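Local coordinates for endoglucanase A (Clostridium longisporum, PDB 6Q1I), which cleaves internal beta-1,4-glucosidic bonds in barley beta-glucan, lichenan and carboxymethylcellulose, also acts on xylan, and prefers the longer cellooligosaccharides, at residues S10-A14 with Y149-L153; V181-N185 with M206-A210; K259-D263 with L299-Y303. All coordinates share one frame; numbering follows the deposited sequence. Where two conformers were deposited one is given.

Contact 1: residues S10-A14 with Y149-L153; sequences SMRSA and YDDHL
Arg12 lays its side chain across the Asp151 carboxylate at about a right angle and grips it side-on with two nitrogens. Arg12 NE reaches Asp151 OD2 at 2.9 Å with an N-H...O angle of 174°, and NH2 binds OD1 in a nearly straight salt bridge. Both oxygens lie within a few degrees of the guanidinium plane, yet both nitrogens stand above the carboxylate plane, since the two planes are 39° apart. Arg12 N also donates to Asp151 OD2 at 2.8 Å, on the anti lone pair, so this oxygen takes two N-H groups and the carboxylate three. The bend at chi3 (-69°) curls the chain round Asp151 OD2, which CB and CG also approach, and turns NE onto it. In the (beta/alpha)8 barrel this joins the segment leading into helix 14-20 to the type I turn, Asp150 to Leu153, that leads into strand 153-156; there Asp150 OD1 accepts from His152 N in an Asx turn. Arg12 NH2 also sits over one face of the His152 ring, 3.3 Å from His152 CE1, while NH1 bonds Tyr109 OH. Met11, bent at chi2 and chi3, brings CE to 3.6 Å from Asp151 CA. A water accepts from Asp151 N and donates to Ser10 O.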
ATOM      1  N   SER A  10     -19.978  -9.444  12.767  1.00 22.05           N
ATOM      2  CA  SER A  10     -20.232  -9.220  11.349  1.00 19.33           C
ATOM      3  C   SER A  10     -19.172  -8.323  10.725  1.00 14.38           C
ATOM      4  O   SER A  10     -18.526  -7.544  11.410  1.00 16.19           O
ATOM      5  CB  SER A  10     -21.606  -8.587  11.168  1.00 24.24           C
ATOM      6  OG  SER A  10     -22.613  -9.525  11.481  1.00 28.01           O
ATOM      7  N   MET A  11     -18.993  -8.430   9.417  1.00 15.68           N
ATOM      8  CA  MET A  11     -18.014  -7.633   8.694  1.00 16.84           C
ATOM      9  C   MET A  11     -18.752  -6.656   7.791  1.00 17.26           C
ATOM     10  O   MET A  11     -19.674  -7.050   7.065  1.00 21.32           O
ATOM     11  CB  MET A  11     -17.117  -8.535   7.844  1.00 18.49           C
ATOM     12  CG  MET A  11     -16.520  -9.730   8.591  1.00 17.70           C
ATOM     13  SD  MET A  11     -15.247  -9.276   9.779  1.00 14.20           S
ATOM     14  CE  MET A  11     -13.860  -9.036   8.687  1.00 14.33           C
ATOM     15  N   ARG A  12     -18.360  -5.384   7.847  1.00 17.08           N
ATOM     16  CA  ARG A  12     -18.917  -4.395   6.935  1.00 16.61           C
ATOM     17  C   ARG A  12     -18.524  -4.725   5.500  1.00 17.13           C
ATOM     18  O   ARG A  12     -17.497  -5.358   5.242  1.00 20.19           O
ATOM     19  CB  ARG A  12     -18.393  -3.000   7.280  1.00 17.65           C
ATOM     20  CG  ARG A  12     -19.127  -2.306   8.426  1.00 18.57           C
ATOM     21  CD  ARG A  12     -18.399  -1.054   8.852  1.00 20.58           C
ATOM     22  NE  ARG A  12     -17.135  -1.374   9.498  1.00 18.98           N
ATOM     23  CZ  ARG A  12     -16.283  -0.473   9.976  1.00 21.77           C
ATOM     24  NH1 ARG A  12     -16.547   0.822   9.873  1.00 23.42           N
ATOM     25  NH2 ARG A  12     -15.161  -0.870  10.552  1.00 22.18           N
ATOM     26  N   SER A  13     -19.349  -4.287   4.558  1.00 16.37           N
ATOM     27  CA  SER A  13     -18.981  -4.418   3.160  1.00 15.49           C
ATOM     28  C   SER A  13     -17.748  -3.572   2.854  1.00 13.37           C
ATOM     29  O   SER A  13     -17.454  -2.578   3.523  1.00 13.30           O
ATOM     30  CB  SER A  13     -20.116  -3.943   2.268  1.00 16.52           C
ATOM     31  OG  SER A  13     -20.234  -2.540   2.352  1.00 17.83           O
ATOM     32  N   ALA A  14     -17.031  -3.965   1.805  1.00 12.27           N
ATOM     33  CA  ALA A  14     -15.853  -3.206   1.416  1.00 13.09           C
ATOM     34  C   ALA A  14     -16.222  -1.763   1.120  1.00 13.10           C
ATOM     35  O   ALA A  14     -15.472  -0.844   1.456  1.00 14.16           O
ATOM     36  CB  ALA A  14     -15.196  -3.855   0.203  1.00 14.02           C
ATOM     37  N   TYR A 149      -9.519 -11.572  13.382  1.00 11.59           N
ATOM     38  CA  TYR A 149      -9.535 -10.118  13.455  1.00  9.91           C
ATOM     39  C   TYR A 149     -10.818  -9.564  12.842  1.00 10.66           C
ATOM     40  O   TYR A 149     -11.365 -10.110  11.875  1.00 11.30           O
ATOM     41  CB  TYR A 149      -8.294  -9.559  12.743  1.00  9.88           C
ATOM     42  CG  TYR A 149      -7.064  -9.695  13.610  1.00  9.62           C
ATOM     43  CD1 TYR A 149      -6.531 -10.939  13.907  1.00 11.22           C
ATOM     44  CD2 TYR A 149      -6.466  -8.587  14.179  1.00 10.46           C
ATOM     45  CE1 TYR A 149      -5.438 -11.072  14.734  1.00 12.66           C
ATOM     46  CE2 TYR A 149      -5.369  -8.710  15.015  1.00 10.60           C
ATOM     47  CZ  TYR A 149      -4.857  -9.961  15.285  1.00 11.02           C
ATOM     48  OH  TYR A 149      -3.779 -10.114  16.125  1.00 12.94           O
ATOM     49  N   ASP A 150     -11.293  -8.460  13.416  1.00 11.02           N
ATOM     50  CA  ASP A 150     -12.505  -7.796  12.953  1.00 11.98           C
ATOM     51  C   ASP A 150     -12.240  -7.036  11.650  1.00 11.29           C
ATOM     52  O   ASP A 150     -11.155  -7.102  11.065  1.00 11.18           O
ATOM     53  CB  ASP A 150     -13.109  -6.943  14.074  1.00 14.81           C
ATOM     54  CG  ASP A 150     -12.318  -5.682  14.393  1.00 18.27           C
ATOM     55  OD1 ASP A 150     -11.533  -5.193  13.557  1.00 18.58           O
ATOM     56  OD2 ASP A 150     -12.540  -5.151  15.502  1.00 23.76           O
ATOM     57  N   ASP A 151     -13.258  -6.322  11.176  1.00 12.24           N
ATOM     58  CA  ASP A 151     -13.215  -5.732   9.841  1.00 12.06           C
ATOM     59  C   ASP A 151     -12.345  -4.490   9.741  1.00 13.36           C
ATOM     60  O   ASP A 151     -12.235  -3.925   8.645  1.00 14.53           O
ATOM     61  CB  ASP A 151     -14.614  -5.477   9.276  1.00 13.07           C
ATOM     62  CG  ASP A 151     -15.365  -4.359   9.982  1.00 14.57           C
ATOM     63  OD1 ASP A 151     -14.829  -3.682  10.889  1.00 16.13           O
ATOM     64  OD2 ASP A 151     -16.530  -4.160   9.594  1.00 16.32           O
ATOM     65  N   HIS A 152     -11.681  -4.077  10.818  1.00 12.14           N
ATOM     66  CA  HIS A 152     -10.667  -3.044  10.660  1.00 11.50           C
ATOM     67  C   HIS A 152      -9.413  -3.561   9.977  1.00  9.50           C
ATOM     68  O   HIS A 152      -8.627  -2.754   9.476  1.00 10.48           O
ATOM     69  CB  HIS A 152     -10.313  -2.419  11.993  1.00 14.38           C
ATOM     70  CG  HIS A 152     -11.326  -1.430  12.462  1.00 17.05           C
ATOM     71  ND1 HIS A 152     -12.549  -1.808  12.969  1.00 22.37           N
ATOM     72  CD2 HIS A 152     -11.312  -0.076  12.478  1.00 20.01           C
ATOM     73  CE1 HIS A 152     -13.243  -0.730  13.285  1.00 23.12           C
ATOM     74  NE2 HIS A 152     -12.515   0.334  12.998  1.00 22.23           N
ATOM     75  N   LEU A 153      -9.221  -4.877   9.928  1.00  8.71           N
ATOM     76  CA  LEU A 153      -8.099  -5.469   9.209  1.00  8.02           C
ATOM     77  C   LEU A 153      -8.526  -5.817   7.785  1.00  8.68           C
ATOM     78  O   LEU A 153      -9.464  -6.604   7.576  1.00  9.73           O
ATOM     79  CB  LEU A 153      -7.561  -6.699   9.938  1.00  8.22           C
ATOM     80  CG  LEU A 153      -6.364  -7.367   9.261  1.00  8.72           C
ATOM     81  CD1 LEU A 153      -5.169  -6.419   9.182  1.00  9.59           C
ATOM     82  CD2 LEU A 153      -5.990  -8.640   9.996  1.00 10.20           C
TER
HETATM   83  O   HOH W   1     -15.954  -6.695  12.355  1.00 15.46           O

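Contact 2: residues V181-N185 with M206-A210; sequences VNKYN and MPTYA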
ATOM      1  N   VAL A 181      -1.520 -11.019 -13.678  1.00  8.71           N
ATOM      2  CA  VAL A 181      -1.740 -10.301 -12.421  1.00  8.07           C
ATOM      3  C   VAL A 181      -3.165 -10.524 -11.923  1.00  7.83           C
ATOM      4  O   VAL A 181      -3.391 -10.779 -10.739  1.00  9.09           O
ATOM      5  CB  VAL A 181      -1.400  -8.806 -12.561  1.00  8.66           C
ATOM      6  CG1 VAL A 181      -1.925  -8.027 -11.348  1.00  8.96           C
ATOM      7  CG2 VAL A 181       0.094  -8.622 -12.699  1.00  9.08           C
ATOM      8  N   ASN A 182      -4.153 -10.417 -12.822  1.00  9.56           N
ATOM      9  CA  ASN A 182      -5.530 -10.689 -12.419  1.00  8.18           C
ATOM     10  C   ASN A 182      -5.683 -12.111 -11.886  1.00  9.35           C
ATOM     11  O   ASN A 182      -6.400 -12.339 -10.908  1.00 10.01           O
ATOM     12  CB  ASN A 182      -6.491 -10.491 -13.596  1.00  9.31           C
ATOM     13  CG  ASN A 182      -6.770  -9.035 -13.896  1.00 10.76           C
ATOM     14  OD1 ASN A 182      -6.960  -8.219 -12.992  1.00 10.67           O
ATOM     15  ND2 ASN A 182      -6.841  -8.712 -15.178  1.00 11.50           N
ATOM     16  N   LYS A 183      -5.015 -13.078 -12.521  0.58  8.94           N
ATOM     17  CA  LYS A 183      -5.112 -14.468 -12.082  0.58  8.63           C
ATOM     18  C   LYS A 183      -4.451 -14.684 -10.724  0.58  8.80           C
ATOM     19  O   LYS A 183      -4.955 -15.453  -9.902  0.58 10.43           O
ATOM     20  CB  LYS A 183      -4.517 -15.387 -13.150  0.58  9.91           C
ATOM     21  CG  LYS A 183      -5.360 -15.406 -14.433  0.58 11.87           C
ATOM     22  CD  LYS A 183      -4.745 -16.178 -15.603  0.58 12.64           C
ATOM     23  CE  LYS A 183      -5.791 -16.399 -16.695  0.58 16.70           C
ATOM     24  NZ  LYS A 183      -5.203 -16.770 -18.023  0.58 18.55           N
ATOM     25  N   TYR A 184      -3.317 -14.026 -10.471  1.00  8.42           N
ATOM     26  CA  TYR A 184      -2.683 -14.131  -9.161  1.00  8.53           C
ATOM     27  C   TYR A 184      -3.559 -13.496  -8.084  1.00  8.22           C
ATOM     28  O   TYR A 184      -3.688 -14.041  -6.981  1.00  9.01           O
ATOM     29  CB  TYR A 184      -1.306 -13.468  -9.182  1.00  8.68           C
ATOM     30  CG  TYR A 184      -0.216 -14.166  -9.978  1.00  8.40           C
ATOM     31  CD1 TYR A 184      -0.333 -15.492 -10.376  1.00 10.13           C
ATOM     32  CD2 TYR A 184       0.952 -13.489 -10.307  1.00  8.89           C
ATOM     33  CE1 TYR A 184       0.676 -16.116 -11.088  1.00  9.85           C
ATOM     34  CE2 TYR A 184       1.969 -14.109 -11.014  1.00  9.58           C
ATOM     35  CZ  TYR A 184       1.821 -15.420 -11.411  1.00  9.37           C
ATOM     36  OH  TYR A 184       2.802 -16.059 -12.132  1.00 10.69           O
ATOM     37  N   ASN A 185      -4.131 -12.320  -8.369  1.00  8.15           N
ATOM     38  CA  ASN A 185      -5.039 -11.691  -7.414  1.00  8.21           C
ATOM     39  C   ASN A 185      -6.214 -12.612  -7.096  1.00  8.10           C
ATOM     40  O   ASN A 185      -6.607 -12.753  -5.932  1.00  8.84           O
ATOM     41  CB  ASN A 185      -5.577 -10.364  -7.965  1.00  8.01           C
ATOM     42  CG  ASN A 185      -4.579  -9.224  -7.895  1.00  8.63           C
ATOM     43  OD1 ASN A 185      -3.646  -9.219  -7.084  1.00  8.73           O
ATOM     44  ND2 ASN A 185      -4.805  -8.215  -8.727  1.00  9.14           N
ATOM     45  N   MET A 206      -6.795  -5.422  -4.073  1.00  7.33           N
ATOM     46  CA  MET A 206      -5.932  -6.070  -5.049  1.00  7.36           C
ATOM     47  C   MET A 206      -5.557  -5.058  -6.115  1.00  6.89           C
ATOM     48  O   MET A 206      -6.404  -4.234  -6.499  1.00  7.76           O
ATOM     49  CB  MET A 206      -6.586  -7.290  -5.699  1.00  9.95           C
ATOM     50  CG  MET A 206      -7.957  -7.047  -6.287  1.00 11.34           C
ATOM     51  SD  MET A 206      -8.779  -8.566  -6.788  1.00 14.16           S
ATOM     52  CE  MET A 206      -8.699  -9.504  -5.323  1.00 12.66           C
ATOM     53  N   PRO A 207      -4.311  -5.072  -6.583  1.00  6.99           N
ATOM     54  CA  PRO A 207      -3.837  -4.007  -7.468  1.00  6.46           C
ATOM     55  C   PRO A 207      -4.017  -4.292  -8.950  1.00  7.14           C
ATOM     56  O   PRO A 207      -4.145  -5.438  -9.396  1.00  7.52           O
ATOM     57  CB  PRO A 207      -2.335  -3.953  -7.156  1.00  7.50           C
ATOM     58  CG  PRO A 207      -2.002  -5.385  -6.842  1.00  7.49           C
ATOM     59  CD  PRO A 207      -3.198  -5.912  -6.098  1.00  6.58           C
ATOM     60  N   THR A 208      -4.007  -3.204  -9.712  1.00  7.10           N
ATOM     61  CA  THR A 208      -3.701  -3.266 -11.125  1.00  7.06           C
ATOM     62  C   THR A 208      -2.239  -3.681 -11.314  1.00  6.96           C
ATOM     63  O   THR A 208      -1.450  -3.736 -10.364  1.00  7.08           O
ATOM     64  CB  THR A 208      -3.874  -1.881 -11.737  1.00  7.83           C
ATOM     65  OG1 THR A 208      -3.016  -0.992 -11.024  1.00  8.24           O
ATOM     66  CG2 THR A 208      -5.308  -1.389 -11.642  1.00  8.35           C
ATOM     67  N   TYR A 209      -1.864  -3.961 -12.559  1.00  7.38           N
ATOM     68  CA  TYR A 209      -0.460  -4.174 -12.884  1.00  8.00           C
ATOM     69  C   TYR A 209       0.356  -2.976 -12.409  1.00  6.95           C
ATOM     70  O   TYR A 209       0.031  -1.819 -12.714  1.00  7.35           O
ATOM     71  CB  TYR A 209      -0.310  -4.374 -14.397  1.00  7.88           C
ATOM     72  CG  TYR A 209       1.113  -4.556 -14.894  1.00  7.39           C
ATOM     73  CD1 TYR A 209       1.614  -5.818 -15.217  1.00  7.71           C
ATOM     74  CD2 TYR A 209       1.945  -3.463 -15.076  1.00  8.19           C
ATOM     75  CE1 TYR A 209       2.914  -5.978 -15.683  1.00  8.38           C
ATOM     76  CE2 TYR A 209       3.245  -3.614 -15.535  1.00  8.33           C
ATOM     77  CZ  TYR A 209       3.720  -4.872 -15.843  1.00  8.14           C
ATOM     78  OH  TYR A 209       5.012  -5.034 -16.307  1.00  8.98           O
ATOM     79  N   ALA A 210       1.408  -3.260 -11.639  1.00  7.17           N
ATOM     80  CA  ALA A 210       2.310  -2.266 -11.059  1.00  7.00           C
ATOM     81  C   ALA A 210       1.603  -1.298 -10.113  1.00  6.55           C
ATOM     82  O   ALA A 210       2.188  -0.289  -9.714  1.00  7.60           O
ATOM     83  CB  ALA A 210       3.087  -1.484 -12.124  1.00  7.96           C
TER
HETATM   84  O   HOH W   2      -5.054  -6.239 -11.976  1.00 12.12           O
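Asn185 ND2 donates to Pro207 O at 2.9 Å, tying helix 175-194 to strand 204-208 within the (beta/alpha)8 barrel; the short segments run antiparallel, with axes 8.9 Å apart. The acceptor lies close to the Asn185 amide plane, and the donor meets a lone pair in the carbonyl plane, but the N-H...O angle of 140° shows a bent bond. The amide also packs on its neighbours: Asn185 CG is 3.5 Å from Met206 CB, and Asn185 OD1 is 3.5 Å from Pro207 CD. Met206 CG sits between the backbone N and the carbonyl carbon (chi1 52°); with the later bend at chi3, SD and CE come alongside Asn185 CB. One turn earlier, Val181 divides its branches: CG1 approaches Pro207 O, while Val181 CG2 touches Tyr209 CD1 at 4.1 Å, the two side chains crossing at about a right angle.

Further out, Thr157 OG1 bonds Asn185 OD1, so both ends of the amide are held and its flip is fixed. Tyr209 OH bonds Tyr168 O and Leu163 N. The side chain of Pro207 is about 7 Å from that of Gln160, which is changed in this structure and occupies the position assigned by similarity to the proton donor. Pro207 O receives a second donor, a water at 2.9 Å that also donates to Asn182 OD1.

Contact 3: residues K259-D263 with L299-Y303; sequences KYSLD and LAEYY
Tyr302 reaches between Lys259, Leu262 and Asp263 of helix 256-275 and is met there on one face, along its edge and at its hydroxyl. Its CB points toward segment 259-263, and with CG anti to the backbone N the ring extends in that direction. Along one edge of the ring, Tyr302 CD2 abuts Leu262 CD2 at 4.0 Å, this methyl lying near the ring plane; farther along the same edge, Tyr302 CE2 comes to 3.4 Å from Asp263 OD1. Over one face runs the extended Lys259 chain, nearest to CE1 and CD1. Lys259 CG stands 3.7 Å from the Tyr302 ring centroid and 16° off the normal, a CH-pi contact, and CD and CE continue past CE1 and CD1. Tyr302 CZ lies 3.6 Å from Lys259 CB. At the tip, Tyr302 OH donates to Asp263 OD2 at 2.7 Å, on the syn side and 22° out of the carboxylate plane. The carboxylate's OD1 forms a long, weak ion pair with Arg310.

Beside the ring, Leu262 supplies the apolar part of the interface. Its CD2 methyl touches Leu299 CD1, and Leu262 CD2 also packs 3.9 Å from Tyr303 CD2, while CD1 approaches the same tyrosine ring. Tyr303 also has partners beyond the pair: its OH bonds Ala235 O and its ring stacks with Phe285.

The helix segments cross at -42°, with axes 11.2 Å apart, a wide separation bridged by large side chains. Helices 256-275 and 293-309 flank strand 280-285 in the chain, and their packing side by side is that of neighbouring helices in the outer layer of the (beta/alpha)8 barrel of glycoside hydrolase family 5.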
ATOM      1  N   LYS A 259      -4.133  21.721 -10.253  1.00 13.99           N
ATOM      2  CA  LYS A 259      -5.326  21.258  -9.552  1.00 13.27           C
ATOM      3  C   LYS A 259      -6.270  20.532 -10.500  1.00 12.93           C
ATOM      4  O   LYS A 259      -6.793  19.460 -10.164  1.00 13.36           O
ATOM      5  CB  LYS A 259      -6.004  22.449  -8.873  1.00 15.14           C
ATOM      6  CG  LYS A 259      -5.218  22.941  -7.675  1.00 16.99           C
ATOM      7  CD  LYS A 259      -5.725  24.268  -7.151  1.00 20.36           C
ATOM      8  CE  LYS A 259      -4.920  24.706  -5.935  1.00 23.83           C
ATOM      9  NZ  LYS A 259      -5.234  26.090  -5.506  1.00 27.34           N
ATOM     10  N   TYR A 260      -6.488  21.090 -11.690  1.00 14.59           N
ATOM     11  CA  TYR A 260      -7.356  20.443 -12.666  1.00 14.31           C
ATOM     12  C   TYR A 260      -6.833  19.063 -13.035  1.00 13.94           C
ATOM     13  O   TYR A 260      -7.598  18.095 -13.111  1.00 12.85           O
ATOM     14  CB  TYR A 260      -7.459  21.318 -13.916  1.00 17.32           C
ATOM     15  CG  TYR A 260      -8.223  20.664 -15.042  1.00 18.77           C
ATOM     16  CD1 TYR A 260      -9.605  20.683 -15.066  1.00 20.67           C
ATOM     17  CD2 TYR A 260      -7.557  20.020 -16.081  1.00 20.42           C
ATOM     18  CE1 TYR A 260     -10.306  20.082 -16.097  1.00 21.34           C
ATOM     19  CE2 TYR A 260      -8.252  19.420 -17.115  1.00 22.05           C
ATOM     20  CZ  TYR A 260      -9.625  19.460 -17.115  1.00 22.96           C
ATOM     21  OH  TYR A 260     -10.332  18.866 -18.136  1.00 26.65           O
ATOM     22  N   SER A 261      -5.529  18.960 -13.273  1.00 12.86           N
ATOM     23  CA  SER A 261      -4.942  17.687 -13.664  1.00 12.73           C
ATOM     24  C   SER A 261      -5.159  16.635 -12.590  1.00 11.16           C
ATOM     25  O   SER A 261      -5.491  15.480 -12.897  1.00 11.54           O
ATOM     26  CB  SER A 261      -3.449  17.869 -13.933  1.00 15.45           C
ATOM     27  OG  SER A 261      -3.244  18.731 -15.028  1.00 18.70           O
ATOM     28  N   LEU A 262      -4.967  17.007 -11.323  1.00 11.09           N
ATOM     29  CA  LEU A 262      -5.169  16.035 -10.258  1.00 10.35           C
ATOM     30  C   LEU A 262      -6.638  15.656 -10.140  1.00 10.58           C
ATOM     31  O   LEU A 262      -6.968  14.483  -9.928  1.00 10.89           O
ATOM     32  CB  LEU A 262      -4.600  16.564  -8.941  1.00 11.62           C
ATOM     33  CG  LEU A 262      -4.594  15.598  -7.756  1.00 12.04           C
ATOM     34  CD1 LEU A 262      -3.869  14.303  -8.081  1.00 13.00           C
ATOM     35  CD2 LEU A 262      -3.964  16.264  -6.548  1.00 13.44           C
ATOM     36  N   ASP A 263      -7.536  16.630 -10.286  1.00 11.45           N
ATOM     37  CA  ASP A 263      -8.964  16.336 -10.227  1.00 12.00           C
ATOM     38  C   ASP A 263      -9.371  15.335 -11.309  1.00 11.01           C
ATOM     39  O   ASP A 263     -10.122  14.392 -11.041  1.00 11.82           O
ATOM     40  CB  ASP A 263      -9.782  17.626 -10.363  1.00 14.44           C
ATOM     41  CG  ASP A 263      -9.726  18.498  -9.119  1.00 19.60           C
ATOM     42  OD1 ASP A 263      -9.475  17.977  -8.013  1.00 21.36           O
ATOM     43  OD2 ASP A 263      -9.963  19.713  -9.249  1.00 24.79           O
ATOM     44  N   LEU A 299       0.178  20.536  -2.147  1.00 10.17           N
ATOM     45  CA  LEU A 299      -0.242  19.314  -2.822  1.00 10.22           C
ATOM     46  C   LEU A 299      -0.888  18.340  -1.846  1.00  9.44           C
ATOM     47  O   LEU A 299      -1.943  17.771  -2.137  1.00  9.86           O
ATOM     48  CB  LEU A 299       0.959  18.666  -3.512  1.00  9.72           C
ATOM     49  CG  LEU A 299       0.716  17.271  -4.086  1.00  9.64           C
ATOM     50  CD1 LEU A 299      -0.376  17.293  -5.152  1.00  9.84           C
ATOM     51  CD2 LEU A 299       1.998  16.702  -4.665  1.00 10.25           C
ATOM     52  N   ALA A 300      -0.277  18.154  -0.673  1.00  8.97           N
ATOM     53  CA  ALA A 300      -0.814  17.219   0.312  1.00  9.95           C
ATOM     54  C   ALA A 300      -2.253  17.565   0.677  1.00  8.77           C
ATOM     55  O   ALA A 300      -3.125  16.688   0.705  1.00 10.25           O
ATOM     56  CB  ALA A 300       0.069  17.222   1.563  1.00 10.52           C
ATOM     57  N   GLU A 301      -2.524  18.836   0.974  1.00  9.22           N
ATOM     58  CA  GLU A 301      -3.877  19.207   1.368  1.00  9.94           C
ATOM     59  C   GLU A 301      -4.847  19.023   0.211  1.00 10.17           C
ATOM     60  O   GLU A 301      -5.938  18.467   0.381  1.00 10.49           O
ATOM     61  CB  GLU A 301      -3.953  20.650   1.867  1.00 10.83           C
ATOM     62  CG  GLU A 301      -5.383  20.979   2.306  1.00 12.18           C
ATOM     63  CD  GLU A 301      -5.605  22.411   2.732  1.00 14.29           C
ATOM     64  OE1 GLU A 301      -4.631  23.181   2.821  1.00 16.85           O
ATOM     65  OE2 GLU A 301      -6.777  22.756   2.989  1.00 15.39           O
ATOM     66  N   TYR A 302      -4.470  19.493  -0.977  1.00 10.04           N
ATOM     67  CA  TYR A 302      -5.392  19.422  -2.102  1.00 10.55           C
ATOM     68  C   TYR A 302      -5.682  17.974  -2.466  1.00  9.91           C
ATOM     69  O   TYR A 302      -6.833  17.605  -2.723  1.00 10.28           O
ATOM     70  CB  TYR A 302      -4.826  20.169  -3.307  1.00 11.35           C
ATOM     71  CG  TYR A 302      -5.883  20.386  -4.359  1.00 11.76           C
ATOM     72  CD1 TYR A 302      -6.662  21.537  -4.345  1.00 13.90           C
ATOM     73  CD2 TYR A 302      -6.145  19.431  -5.333  1.00 12.48           C
ATOM     74  CE1 TYR A 302      -7.646  21.737  -5.275  1.00 15.17           C
ATOM     75  CE2 TYR A 302      -7.134  19.633  -6.276  1.00 14.41           C
ATOM     76  CZ  TYR A 302      -7.881  20.786  -6.230  1.00 15.68           C
ATOM     77  OH  TYR A 302      -8.876  21.023  -7.148  1.00 18.53           O
ATOM     78  N   TYR A 303      -4.643  17.140  -2.476  1.00  8.90           N
ATOM     79  CA  TYR A 303      -4.793  15.731  -2.816  1.00  8.63           C
ATOM     80  C   TYR A 303      -5.761  15.038  -1.868  1.00  8.45           C
ATOM     81  O   TYR A 303      -6.698  14.366  -2.308  1.00  9.11           O
ATOM     82  CB  TYR A 303      -3.407  15.088  -2.781  1.00  9.31           C
ATOM     83  CG  TYR A 303      -3.237  13.727  -3.428  1.00  8.72           C
ATOM     84  CD1 TYR A 303      -4.006  12.629  -3.046  1.00  9.50           C
ATOM     85  CD2 TYR A 303      -2.241  13.520  -4.375  1.00  8.95           C
ATOM     86  CE1 TYR A 303      -3.814  11.387  -3.611  1.00  9.13           C
ATOM     87  CE2 TYR A 303      -2.032  12.269  -4.936  1.00  8.29           C
ATOM     88  CZ  TYR A 303      -2.831  11.211  -4.561  1.00  8.60           C
ATOM     89  OH  TYR A 303      -2.648   9.958  -5.111  1.00  9.20           O
TER

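Overall arrangement
The three contacts belong to one (beta/alpha)8 catalytic domain and follow one another along the chain without overlap. Contact 1 is at the surface, contact 2 is buried beside a barrel strand, and contact 3 is partly buried among the outer helices. They do not touch: between nearest atoms, contacts 1 and 2 are about 10 Å apart, 2 and 3 about 12 Å, and 1 and 3 about 18 Å. Contact 1 lies away from the catalytic positions. Between side chains, Pro207 of contact 2 is about 9 Å from Gln284, the changed residue at the probable nucleophile position, and Tyr303 of contact 3 is about 8 Å from it.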